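Local coordinates for phosphotriesterase family protein (Listeria monocytogenes serotype 4b str. H7858, PDB 3PNZ), which probably hydrolyses phosphorylated sugar lactones at a two-zinc centre held in an amidohydrolase-type barrel, at residues 314-318 with 319-323; 9-12 with 13-17; 30-34 with 35-39; 114-118 with 119-123; 196-199 with 200-204. One frame throughout, in Å; residues are numbered along the deposited sequence.

Contact 1: 314-318 with 319-323; sequences VKKFF and VDNPA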
# COMPACT_ATOMS: atom_id res chain seq x y z
N VAL A 314 6.10 9.41 -16.23
CA VAL A 314 5.37 8.16 -16.12
C VAL A 314 6.32 7.00 -15.87
O VAL A 314 6.04 6.11 -15.06
CB VAL A 314 4.48 7.89 -17.35
CG1 VAL A 314 4.05 6.42 -17.39
CG2 VAL A 314 3.26 8.83 -17.33
N LYS A 315 7.46 7.00 -16.55
CA LYS A 315 8.45 5.96 -16.33
C LYS A 315 8.95 5.99 -14.88
O LYS A 315 9.14 4.94 -14.26
CB LYS A 315 9.62 6.09 -17.30
CG LYS A 315 10.59 4.93 -17.24
CD LYS A 315 11.89 5.26 -17.96
CE LYS A 315 13.01 4.32 -17.51
NZ LYS A 315 12.59 2.89 -17.62
N LYS A 316 9.17 7.18 -14.33
CA LYS A 316 9.56 7.29 -12.93
C LYS A 316 8.46 6.82 -11.99
O LYS A 316 8.73 6.01 -11.11
CB LYS A 316 10.02 8.71 -12.59
CG LYS A 316 11.29 9.09 -13.33
CD LYS A 316 11.92 10.36 -12.81
CE LYS A 316 13.38 10.43 -13.25
NZ LYS A 316 14.05 11.60 -12.66
N PHE A 317 7.23 7.31 -12.17
CA PHE A 317 6.18 6.99 -11.21
C PHE A 317 5.87 5.49 -11.14
O PHE A 317 5.58 4.97 -10.06
CB PHE A 317 4.87 7.75 -11.50
CG PHE A 317 5.02 9.25 -11.54
CD1 PHE A 317 6.15 9.87 -11.02
CD2 PHE A 317 4.04 10.03 -12.12
CE1 PHE A 317 6.29 11.24 -11.07
CE2 PHE A 317 4.17 11.42 -12.17
CZ PHE A 317 5.30 12.02 -11.65
N PHE A 318 5.91 4.81 -12.28
CA PHE A 318 5.48 3.41 -12.32
C PHE A 318 6.60 2.40 -12.47
O PHE A 318 6.37 1.20 -12.30
CB PHE A 318 4.46 3.19 -13.44
CG PHE A 318 3.20 3.99 -13.28
CD1 PHE A 318 2.19 3.54 -12.45
CD2 PHE A 318 3.04 5.19 -13.95
CE1 PHE A 318 1.02 4.28 -12.29
CE2 PHE A 318 1.88 5.93 -13.78
CZ PHE A 318 0.87 5.47 -12.95
N VAL A 319 7.81 2.86 -12.79
CA VAL A 319 8.93 1.93 -12.95
C VAL A 319 10.11 2.28 -12.04
O VAL A 319 10.42 1.53 -11.13
CB VAL A 319 9.42 1.83 -14.41
CG1 VAL A 319 10.57 0.82 -14.50
CG2 VAL A 319 8.28 1.43 -15.33
N ASP A 320 10.76 3.41 -12.29
CA ASP A 320 11.99 3.74 -11.56
C ASP A 320 11.75 3.92 -10.06
O ASP A 320 12.48 3.36 -9.24
CB ASP A 320 12.65 4.99 -12.13
CG ASP A 320 13.05 4.84 -13.58
OD1 ASP A 320 13.15 3.69 -14.06
OD2 ASP A 320 13.27 5.87 -14.25
N ASN A 321 10.72 4.67 -9.70
CA ASN A 321 10.46 4.97 -8.29
C ASN A 321 10.06 3.74 -7.46
O ASN A 321 10.60 3.52 -6.38
CB ASN A 321 9.45 6.14 -8.14
CG ASN A 321 9.97 7.44 -8.74
OD1 ASN A 321 11.13 7.53 -9.17
ND2 ASN A 321 9.14 8.48 -8.74
N PRO A 322 9.11 2.93 -7.96
CA PRO A 322 8.81 1.69 -7.23
C PRO A 322 10.03 0.76 -7.12
O PRO A 322 10.19 0.08 -6.11
CB PRO A 322 7.73 1.02 -8.08
CG PRO A 322 7.07 2.15 -8.82
CD PRO A 322 8.16 3.17 -9.06
N ALA A 323 10.88 0.73 -8.14
CA ALA A 323 12.08 -0.11 -8.06
C ALA A 323 13.03 0.36 -6.96
O ALA A 323 13.72 -0.45 -6.34
CB ALA A 323 12.79 -0.16 -9.41

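Contact 2: 9-12 with 13-17; sequences GDIA and PEQLG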
# COMPACT_ATOMS: atom_id res chain seq x y z
N GLY A 9 9.02 -15.18 -4.97
CA GLY A 9 10.47 -15.10 -4.89
C GLY A 9 11.02 -13.69 -4.79
O GLY A 9 10.30 -12.70 -5.03
N ASP A 10 12.29 -13.59 -4.44
CA ASP A 10 12.98 -12.31 -4.40
C ASP A 10 13.54 -12.01 -5.79
O ASP A 10 14.23 -12.85 -6.38
CB ASP A 10 14.09 -12.32 -3.35
CG ASP A 10 13.56 -12.59 -1.95
OD1 ASP A 10 12.35 -12.37 -1.69
OD2 ASP A 10 14.35 -13.04 -1.09
N ILE A 11 13.22 -10.83 -6.32
CA ILE A 11 13.57 -10.48 -7.69
C ILE A 11 14.48 -9.27 -7.73
O ILE A 11 14.57 -8.51 -6.76
CB ILE A 11 12.30 -10.22 -8.54
CG1 ILE A 11 11.55 -8.97 -8.06
CG2 ILE A 11 11.39 -11.43 -8.52
CD1 ILE A 11 10.38 -8.58 -8.96
N ALA A 12 15.16 -9.07 -8.86
CA ALA A 12 16.01 -7.90 -9.04
C ALA A 12 15.13 -6.69 -9.26
O ALA A 12 14.04 -6.81 -9.83
CB ALA A 12 16.94 -8.10 -10.23
N PRO A 13 15.59 -5.51 -8.82
CA PRO A 13 14.77 -4.31 -9.04
C PRO A 13 14.40 -4.13 -10.50
O PRO A 13 13.29 -3.69 -10.82
CB PRO A 13 15.68 -3.18 -8.57
CG PRO A 13 16.52 -3.81 -7.51
CD PRO A 13 16.76 -5.24 -7.97
N GLU A 14 15.31 -4.49 -11.39
CA GLU A 14 15.08 -4.35 -12.82
C GLU A 14 13.93 -5.24 -13.32
O GLU A 14 13.38 -5.00 -14.39
CB GLU A 14 16.38 -4.64 -13.58
CG GLU A 14 17.55 -3.71 -13.18
CD GLU A 14 18.05 -3.89 -11.73
OE1 GLU A 14 17.88 -4.98 -11.14
OE2 GLU A 14 18.64 -2.93 -11.18
N GLN A 15 13.56 -6.24 -12.53
CA GLN A 15 12.49 -7.16 -12.89
C GLN A 15 11.10 -6.70 -12.42
O GLN A 15 10.09 -7.32 -12.75
CB GLN A 15 12.75 -8.56 -12.32
CG GLN A 15 14.04 -9.24 -12.82
CD GLN A 15 14.26 -10.62 -12.18
OE1 GLN A 15 14.91 -10.74 -11.13
NE2 GLN A 15 13.73 -11.65 -12.82
N LEU A 16 11.06 -5.64 -11.61
CA LEU A 16 9.78 -5.16 -11.07
C LEU A 16 8.85 -4.65 -12.18
O LEU A 16 7.65 -4.97 -12.20
CB LEU A 16 10.01 -4.07 -10.01
CG LEU A 16 8.84 -3.79 -9.06
CD1 LEU A 16 8.60 -5.01 -8.20
CD2 LEU A 16 9.15 -2.56 -8.19
N GLY A 17 9.39 -3.86 -13.10
CA GLY A 17 8.63 -3.33 -14.21
C GLY A 17 7.51 -2.39 -13.78
O GLY A 17 7.56 -1.81 -12.69

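Contact 3: 30-34 with 35-39; sequences AYWQE and RDADD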
# COMPACT_ATOMS: atom_id res chain seq x y z
N ALA A 30 -12.73 -7.88 8.41
CA ALA A 30 -13.68 -8.29 9.44
C ALA A 30 -14.60 -7.15 9.85
O ALA A 30 -15.82 -7.30 9.91
CB ALA A 30 -12.95 -8.83 10.65
N TYR A 31 -14.00 -6.00 10.12
CA TYR A 31 -14.75 -4.83 10.56
C TYR A 31 -15.91 -4.51 9.62
O TYR A 31 -17.02 -4.22 10.07
CB TYR A 31 -13.81 -3.63 10.71
CG TYR A 31 -14.53 -2.36 11.09
CD1 TYR A 31 -14.67 -1.99 12.41
CD2 TYR A 31 -15.09 -1.55 10.11
CE1 TYR A 31 -15.33 -0.83 12.76
CE2 TYR A 31 -15.75 -0.39 10.45
CZ TYR A 31 -15.87 -0.04 11.78
OH TYR A 31 -16.53 1.12 12.12
N TRP A 32 -15.66 -4.59 8.31
CA TRP A 32 -16.69 -4.27 7.33
C TRP A 32 -17.68 -5.42 7.12
O TRP A 32 -18.89 -5.19 6.98
CB TRP A 32 -16.06 -3.83 6.01
CG TRP A 32 -15.37 -2.50 6.12
CD1 TRP A 32 -14.05 -2.23 5.84
CD2 TRP A 32 -15.95 -1.26 6.54
NE1 TRP A 32 -13.79 -0.90 6.06
CE2 TRP A 32 -14.93 -0.28 6.49
CE3 TRP A 32 -17.23 -0.89 6.95
CZ2 TRP A 32 -15.17 1.04 6.84
CZ3 TRP A 32 -17.46 0.44 7.30
CH2 TRP A 32 -16.43 1.38 7.24
N GLN A 33 -17.16 -6.64 7.09
CA GLN A 33 -18.00 -7.83 6.97
C GLN A 33 -19.04 -7.87 8.09
O GLN A 33 -20.21 -8.18 7.87
CB GLN A 33 -17.13 -9.09 7.02
CG GLN A 33 -17.89 -10.38 6.74
CD GLN A 33 -17.04 -11.61 7.00
OE1 GLN A 33 -16.27 -11.65 7.96
NE2 GLN A 33 -17.18 -12.61 6.15
N GLU A 34 -18.60 -7.56 9.30
CA GLU A 34 -19.49 -7.58 10.46
C GLU A 34 -20.57 -6.51 10.36
O GLU A 34 -21.60 -6.61 11.02
CB GLU A 34 -18.69 -7.44 11.75
CG GLU A 34 -17.82 -8.66 12.05
CD GLU A 34 -16.80 -8.42 13.15
OE1 GLU A 34 -17.07 -7.60 14.05
OE2 GLU A 34 -15.72 -9.06 13.10
N ARG A 35 -20.33 -5.49 9.54
CA ARG A 35 -21.28 -4.38 9.39
C ARG A 35 -22.04 -4.44 8.08
O ARG A 35 -22.71 -3.48 7.69
CB ARG A 35 -20.56 -3.04 9.52
CG ARG A 35 -20.23 -2.70 10.96
CD ARG A 35 -19.21 -1.59 11.09
NE ARG A 35 -18.93 -1.34 12.49
CZ ARG A 35 -18.26 -2.18 13.27
NH1 ARG A 35 -17.80 -3.33 12.77
NH2 ARG A 35 -18.04 -1.88 14.54
N ASP A 36 -21.94 -5.58 7.41
CA ASP A 36 -22.64 -5.81 6.16
C ASP A 36 -22.30 -4.80 5.08
O ASP A 36 -23.08 -4.59 4.15
CB ASP A 36 -24.16 -5.83 6.40
CG ASP A 36 -24.59 -6.99 7.27
OD1 ASP A 36 -24.26 -8.14 6.93
OD2 ASP A 36 -25.28 -6.75 8.29
N ALA A 37 -21.13 -4.17 5.19
CA ALA A 37 -20.65 -3.26 4.14
C ALA A 37 -20.08 -4.06 2.97
O ALA A 37 -18.86 -4.11 2.75
CB ALA A 37 -19.61 -2.30 4.70
N ASP A 38 -20.97 -4.70 2.22
CA ASP A 38 -20.57 -5.65 1.18
C ASP A 38 -19.65 -5.09 0.10
O ASP A 38 -18.84 -5.82 -0.47
CB ASP A 38 -21.80 -6.27 0.52
CG ASP A 38 -21.46 -7.46 -0.34
OD1 ASP A 38 -21.14 -8.53 0.23
OD2 ASP A 38 -21.50 -7.34 -1.59
N ASP A 39 -19.79 -3.80 -0.21
CA ASP A 39 -19.00 -3.20 -1.28
C ASP A 39 -17.50 -3.20 -0.94
O ASP A 39 -16.66 -3.12 -1.84
CB ASP A 39 -19.47 -1.77 -1.57
CG ASP A 39 -18.92 -1.23 -2.88
OD1 ASP A 39 -18.73 -2.02 -3.84
OD2 ASP A 39 -18.69 -0.00 -2.96
O HOH W 1 -16.18 -5.13 14.13

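Contact 4: 114-118 with 119-123; sequences GDFET and YYEWI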
# COMPACT_ATOMS: atom_id res chain seq x y z
N GLY A 114 -2.50 -15.71 18.78
CA GLY A 114 -2.93 -16.01 20.13
C GLY A 114 -4.44 -16.03 20.22
O GLY A 114 -5.13 -15.60 19.29
N ASP A 115 -4.96 -16.52 21.34
CA ASP A 115 -6.40 -16.63 21.52
C ASP A 115 -6.99 -15.30 21.97
O ASP A 115 -7.30 -15.10 23.15
CB ASP A 115 -6.73 -17.73 22.53
CG ASP A 115 -8.20 -18.12 22.50
OD1 ASP A 115 -8.87 -17.84 21.49
OD2 ASP A 115 -8.67 -18.72 23.49
N PHE A 116 -7.15 -14.39 21.02
CA PHE A 116 -7.74 -13.08 21.29
C PHE A 116 -9.02 -12.92 20.48
O PHE A 116 -9.12 -13.40 19.35
CB PHE A 116 -6.76 -11.97 20.93
CG PHE A 116 -5.55 -11.90 21.82
CD1 PHE A 116 -5.64 -11.40 23.10
CD2 PHE A 116 -4.31 -12.31 21.35
CE1 PHE A 116 -4.53 -11.32 23.92
CE2 PHE A 116 -3.19 -12.24 22.16
CZ PHE A 116 -3.30 -11.74 23.45
N GLU A 117 -10.00 -12.24 21.06
CA GLU A 117 -11.30 -12.06 20.41
C GLU A 117 -11.19 -11.09 19.24
O GLU A 117 -11.65 -11.38 18.14
CB GLU A 117 -12.33 -11.55 21.42
CG GLU A 117 -13.75 -11.49 20.89
CD GLU A 117 -14.31 -12.87 20.55
OE1 GLU A 117 -13.82 -13.86 21.14
OE2 GLU A 117 -15.22 -12.96 19.70
N THR A 118 -10.58 -9.94 19.49
CA THR A 118 -10.48 -8.87 18.49
C THR A 118 -9.03 -8.42 18.33
O THR A 118 -8.17 -8.73 19.15
CB THR A 118 -11.28 -7.64 18.94
OG1 THR A 118 -10.71 -7.11 20.14
CG2 THR A 118 -12.74 -8.01 19.19
N TYR A 119 -8.75 -7.67 17.27
CA TYR A 119 -7.41 -7.12 17.08
C TYR A 119 -7.06 -6.15 18.19
O TYR A 119 -5.91 -6.07 18.61
CB TYR A 119 -7.31 -6.39 15.75
CG TYR A 119 -7.52 -7.25 14.54
CD1 TYR A 119 -6.47 -7.97 13.99
CD2 TYR A 119 -8.76 -7.31 13.92
CE1 TYR A 119 -6.66 -8.75 12.87
CE2 TYR A 119 -8.96 -8.09 12.80
CZ TYR A 119 -7.90 -8.80 12.28
OH TYR A 119 -8.10 -9.57 11.15
N TYR A 120 -8.05 -5.39 18.66
CA TYR A 120 -7.81 -4.48 19.77
C TYR A 120 -7.29 -5.25 20.97
O TYR A 120 -6.33 -4.84 21.62
CB TYR A 120 -9.09 -3.73 20.17
CG TYR A 120 -9.29 -2.37 19.52
CD1 TYR A 120 -10.45 -2.10 18.81
CD2 TYR A 120 -8.34 -1.36 19.65
CE1 TYR A 120 -10.66 -0.85 18.22
CE2 TYR A 120 -8.53 -0.11 19.06
CZ TYR A 120 -9.70 0.13 18.35
OH TYR A 120 -9.91 1.37 17.77
N GLU A 121 -7.94 -6.37 21.29
CA GLU A 121 -7.54 -7.13 22.46
C GLU A 121 -6.11 -7.64 22.29
O GLU A 121 -5.29 -7.54 23.20
CB GLU A 121 -8.49 -8.30 22.73
CG GLU A 121 -8.19 -9.02 24.04
CD GLU A 121 -9.08 -10.22 24.30
OE1 GLU A 121 -9.40 -10.48 25.48
OE2 GLU A 121 -9.45 -10.92 23.33
N TRP A 122 -5.83 -8.18 21.10
CA TRP A 122 -4.50 -8.67 20.77
C TRP A 122 -3.44 -7.58 20.94
O TRP A 122 -2.46 -7.76 21.66
CB TRP A 122 -4.49 -9.20 19.33
CG TRP A 122 -3.13 -9.43 18.73
CD1 TRP A 122 -2.05 -10.01 19.34
CD2 TRP A 122 -2.72 -9.11 17.40
NE1 TRP A 122 -0.99 -10.06 18.46
CE2 TRP A 122 -1.37 -9.51 17.27
CE3 TRP A 122 -3.35 -8.50 16.31
CZ2 TRP A 122 -0.66 -9.33 16.08
CZ3 TRP A 122 -2.64 -8.32 15.14
CH2 TRP A 122 -1.30 -8.74 15.03
N ILE A 123 -3.66 -6.45 20.28
CA ILE A 123 -2.66 -5.39 20.25
C ILE A 123 -2.47 -4.74 21.61
O ILE A 123 -1.35 -4.42 22.00
CB ILE A 123 -3.01 -4.35 19.16
CG1 ILE A 123 -2.92 -5.02 17.78
CG2 ILE A 123 -2.08 -3.15 19.26
CD1 ILE A 123 -3.55 -4.24 16.64

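Contact 5: 196-199 with 200-204; sequences EQIE and ILKQE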
# COMPACT_ATOMS: atom_id res chain seq x y z
N GLU A 196 3.99 13.77 11.98
CA GLU A 196 4.05 13.11 13.28
C GLU A 196 4.49 11.65 13.17
O GLU A 196 5.22 11.15 14.03
CB GLU A 196 2.71 13.23 14.02
CG GLU A 196 2.39 14.67 14.45
CD GLU A 196 1.88 15.54 13.31
OE1 GLU A 196 1.60 15.02 12.22
OE2 GLU A 196 1.75 16.77 13.52
N GLN A 197 4.05 10.96 12.11
CA GLN A 197 4.55 9.62 11.84
C GLN A 197 6.07 9.69 11.70
O GLN A 197 6.79 8.87 12.27
CB GLN A 197 3.98 9.07 10.54
CG GLN A 197 2.50 8.72 10.59
CD GLN A 197 2.02 8.09 9.30
OE1 GLN A 197 2.76 8.04 8.31
NE2 GLN A 197 0.80 7.59 9.30
N ILE A 198 6.53 10.67 10.93
CA ILE A 198 7.96 10.83 10.68
C ILE A 198 8.74 11.06 11.97
O ILE A 198 9.83 10.52 12.14
CB ILE A 198 8.21 11.94 9.64
CG1 ILE A 198 7.86 11.42 8.24
CG2 ILE A 198 9.64 12.47 9.70
CD1 ILE A 198 7.55 12.50 7.23
N GLU A 199 8.19 11.83 12.90
CA GLU A 199 8.89 12.07 14.16
C GLU A 199 9.08 10.77 14.95
O GLU A 199 10.13 10.55 15.54
CB GLU A 199 8.16 13.11 15.02
CG GLU A 199 8.42 14.54 14.57
CD GLU A 199 9.91 14.84 14.44
OE1 GLU A 199 10.67 14.50 15.37
OE2 GLU A 199 10.31 15.43 13.41
N ILE A 200 8.06 9.93 14.96
CA ILE A 200 8.17 8.65 15.66
C ILE A 200 9.22 7.77 15.00
O ILE A 200 10.03 7.12 15.67
CB ILE A 200 6.82 7.93 15.77
CG1 ILE A 200 5.89 8.74 16.68
CG2 ILE A 200 7.01 6.51 16.31
CD1 ILE A 200 4.45 8.28 16.65
N LEU A 201 9.21 7.75 13.67
CA LEU A 201 10.20 6.96 12.94
C LEU A 201 11.61 7.48 13.19
O LEU A 201 12.55 6.69 13.28
CB LEU A 201 9.88 6.96 11.45
CG LEU A 201 8.59 6.21 11.11
CD1 LEU A 201 8.25 6.37 9.63
CD2 LEU A 201 8.70 4.74 11.48
N LYS A 202 11.76 8.79 13.32
CA LYS A 202 13.08 9.35 13.63
C LYS A 202 13.56 8.92 15.01
O LYS A 202 14.74 8.63 15.19
CB LYS A 202 13.06 10.88 13.50
CG LYS A 202 13.09 11.34 12.06
CD LYS A 202 12.71 12.80 11.91
CE LYS A 202 13.60 13.71 12.72
NZ LYS A 202 13.09 15.12 12.63
N GLN A 203 12.64 8.87 15.98
CA GLN A 203 12.99 8.35 17.30
C GLN A 203 13.45 6.90 17.22
O GLN A 203 14.28 6.46 18.02
CB GLN A 203 11.80 8.45 18.25
CG GLN A 203 11.34 9.87 18.54
CD GLN A 203 10.01 9.89 19.26
OE1 GLN A 203 9.53 8.85 19.72
NE2 GLN A 203 9.40 11.07 19.35
N GLU A 204 12.89 6.16 16.27
CA GLU A 204 13.22 4.75 16.09
C GLU A 204 14.39 4.55 15.12
O GLU A 204 14.66 3.42 14.69
CB GLU A 204 11.99 3.96 15.62
CG GLU A 204 10.84 3.92 16.65
CD GLU A 204 11.17 3.06 17.88
OE1 GLU A 204 11.91 2.06 17.73
OE2 GLU A 204 10.69 3.39 19.00

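Contact 1: 314-318 with 319-323
Lys315 O is gripped by two successive backbone amides: Asp320 N lies 3.0 Å from it, and Val319 N lies 2.9 Å from the same oxygen but above the carbonyl plane, with a more bent N-H...O angle of 133°. The five-residue step recurs one position on, where Asn321 N reaches Lys316 O at 2.8 Å in the carbonyl plane. These i to i+5 bonds define a pi-type widening of the helix, just ahead of a kink at Pro322; proline has no N-H to give, and its CD sits 3.3 Å from Phe317 O. Outside the backbone, the Lys315 chain runs extended to CE and then bends (chi4 52°), which carries NZ to 3.7 Å from Asp320 OD1, a long salt bridge. The amide of Asn321 points the same way as the Phe317 ring, its ND2 4.0 Å from CD1 at the ring edge; that ND2 donates to Glu264 O and Ile267 O. Lys316 NZ turns away to pair with Glu264 and Asp265. Helix 310-325 thus lies on the barrel wall: Phe317 and Phe318 press on strand 267-269, Phe318 also meets helix 289-305, and Phe317 meets helix 248-260.

Contact 2: 9-12 with 13-17
Gln15 folds back on Ala12 through two hydrogen bonds, one from its backbone and one to its side chain, in a type I beta turn that follows strand 9-11. The turn bond runs from Gln15 N to Ala12 O, 2.8 Å, and the type is set by the corner residues, Pro13 and Glu14, whose phi/psi pairs are both helical. The second bond is the straighter one: Gln15 OE1 accepts from Ala12 N at 2.8 Å with an N-H...O angle of 171°. CG beside the backbone N (chi1 -61°) and an extended chain beyond it bring OE1 up to Ala12 N. The backbone N of Ala12 is therefore satisfied by a side chain, while its O serves the turn.

Apolar contacts flank this pair. Ile11 CD1 approaches Leu16 CD1 at 4.1 Å, and Ala12 CB meets Pro13 CD at 3.6 Å. Leu16 N in turn donates to Pro13 O, a second short-range bond that continues the helical winding. Farther out, Ile11 is paired with Ile4 by backbone hydrogen bonds in the small antiparallel sheet of strands 4-6 and 9-11, and Ile11, Pro13 and Leu16 all touch Ile4. Gln15 O is held by Gln88 NE2 and Leu16 O by Thr62 OG1, which tie the turn to barrel strands 88-92 and 62-65. The exposed Glu14 chain bends at chi2, bringing OE1 to 3.4 Å from Ala12 CB.

Contact 3: 30-34 with 35-39
Arg35 lays its guanidinium almost flat on the Tyr31 ring: the planes differ by 12° and the centres are 3.7 Å apart. CZ stands 29° off the ring normal, so the stack is also a cation-pi contact, while the methylene CD lies over the same ring as a CH-pi contact, 4.0 Å from the centroid. Tyr31 CG is anti to its own N (chi1 177°), which swings the ring beneath the arginine that follows one helical turn later. The guanidinium is fixed in rotation as well, since NH1 donates to Tyr31 O at 2.9 Å, in the carbonyl plane and on a lone pair. At its edge, a water lying in plane accepts from NH1 and donates to Glu34 OE1; Glu34 OE2 is taken by Lys104 N, and Arg35 NH2 by Asp102.

The backbone here closes helix 30-33 with a Schellman motif. Ala37 N reaches Trp32 O at 3.0 Å and Asp36 N reaches Gln33 O at 3.2 Å, with Asp36, of positive phi, as the C-prime residue. Trp32 O also accepts from Arg35 N, the two donors coming from opposite faces of its plane. The reversal brings Ala37 CB to 3.6 Å from Trp32 CE3. Tyr31 in turn directs its edge at the indole: CD2 sits 3.7 Å above the Trp32 ring, over its centre, and Phe99 meets the tyrosine edge-to-face.

Contact 4: 114-118 with 119-123
With chi1 of -68°, Phe116 sets CG beside its backbone N and leans its ring over the helix start, while Glu121, CG anti to N (chi1 -173°) and extended beyond it, reaches back along the preceding loop. The ring of Phe116 lies on Trp122 CA, 3.7 Å from CA to the centroid and 16° off the normal, a CH-pi contact with the helix backbone itself. Phe116 CD2 also meets Trp122 CB at 3.7 Å; the two rings are only obliquely related. In the plane of the phenyl, at its edge, sits Glu121 CD. The carboxylate finishes in a short, straight bond: Glu117 N donates to Glu121 OE2 at 2.7 Å, nearly head-on to the C-O bond. Thr118 OG1, placed between the backbone N and the carbonyl carbon, accepts from Glu121 N at 3.1 Å, and Trp122 N closes the first helical turn on Thr118 O, 3.1 Å. Thr118 N, buried here, finds no partner in the model. Phe116 also packs on Ile105, and Trp122 meets Phe134 edge-to-face. This is a threonine N-cap of helix 119-124; because Glu121 answers the amide of Glu117 rather than that of Thr118, it is not a reciprocal capping box.

Contact 5: 196-199 with 200-204
The Glu199 carboxylate is met at OE2 by Lys202 NZ, which comes in on the syn side, 21° out of the carboxylate plane, at 2.9 Å. This is a hydrogen-bonded salt bridge between residues three apart on an exposed helix face. Both chains bend to make it: Glu199 turns at chi2 (-52°), and Lys202 turns at chi3 (57°), which folds NZ back toward the preceding turn. The lysine methylenes run outward from the helix and cross Ile198 obliquely, CD 3.8 Å from Ile198 CG2 and CG 3.4 Å from Ile198 O. Gln203 passes its CG 3.3 Å from Glu199 O, and its OE1 accepts from Arg171 of helix 164-180.

Beneath these side chains the backbone is regular alpha-helix. Lys202 N to Ile198 O is 2.8 Å and Leu201 N to Gln197 O is 3.0 Å, with matching i to i+4 bonds from Ile200 to Glu196 and from Gln203 to Glu199. The buried face is mostly apolar: Ile200 and Leu201 touch Ile170 of helix 164-180, while Ile198 and Leu201 reach strand 211-213. Gln197 is the polar exception, its NE2 bonded to Thr157 and His187 O and its OE1 to Ser186, a position consistent with a second-shell role, since His187 binds zinc. Helix 194-203 is therefore the amphipathic connection of the beta-alpha-beta unit between strands 184-186 and 211-213 of the TIM barrel.

Overall arrangement
All five contacts are local, but they sample different layers of the barrel. Contacts 1 and 5 lie within helices of the outer shell and are partly buried: contact 1 depends on widened backbone bonding, contact 5 on regular helix bonding plus one exposed ion pair. Contacts 2 and 3 are surface turns, one leaving a strand and the other ending a helix, and contact 4 is a partly buried helix start. Only contacts 1 and 2 touch, Leu16 packing on Pro322 and Ala323. Contacts 3 and 4 lie on the same side of the chain centre, nearest atoms about 5 Å apart; contact 3 uses a cation-pi stack where contact 4 uses a CH-pi contact.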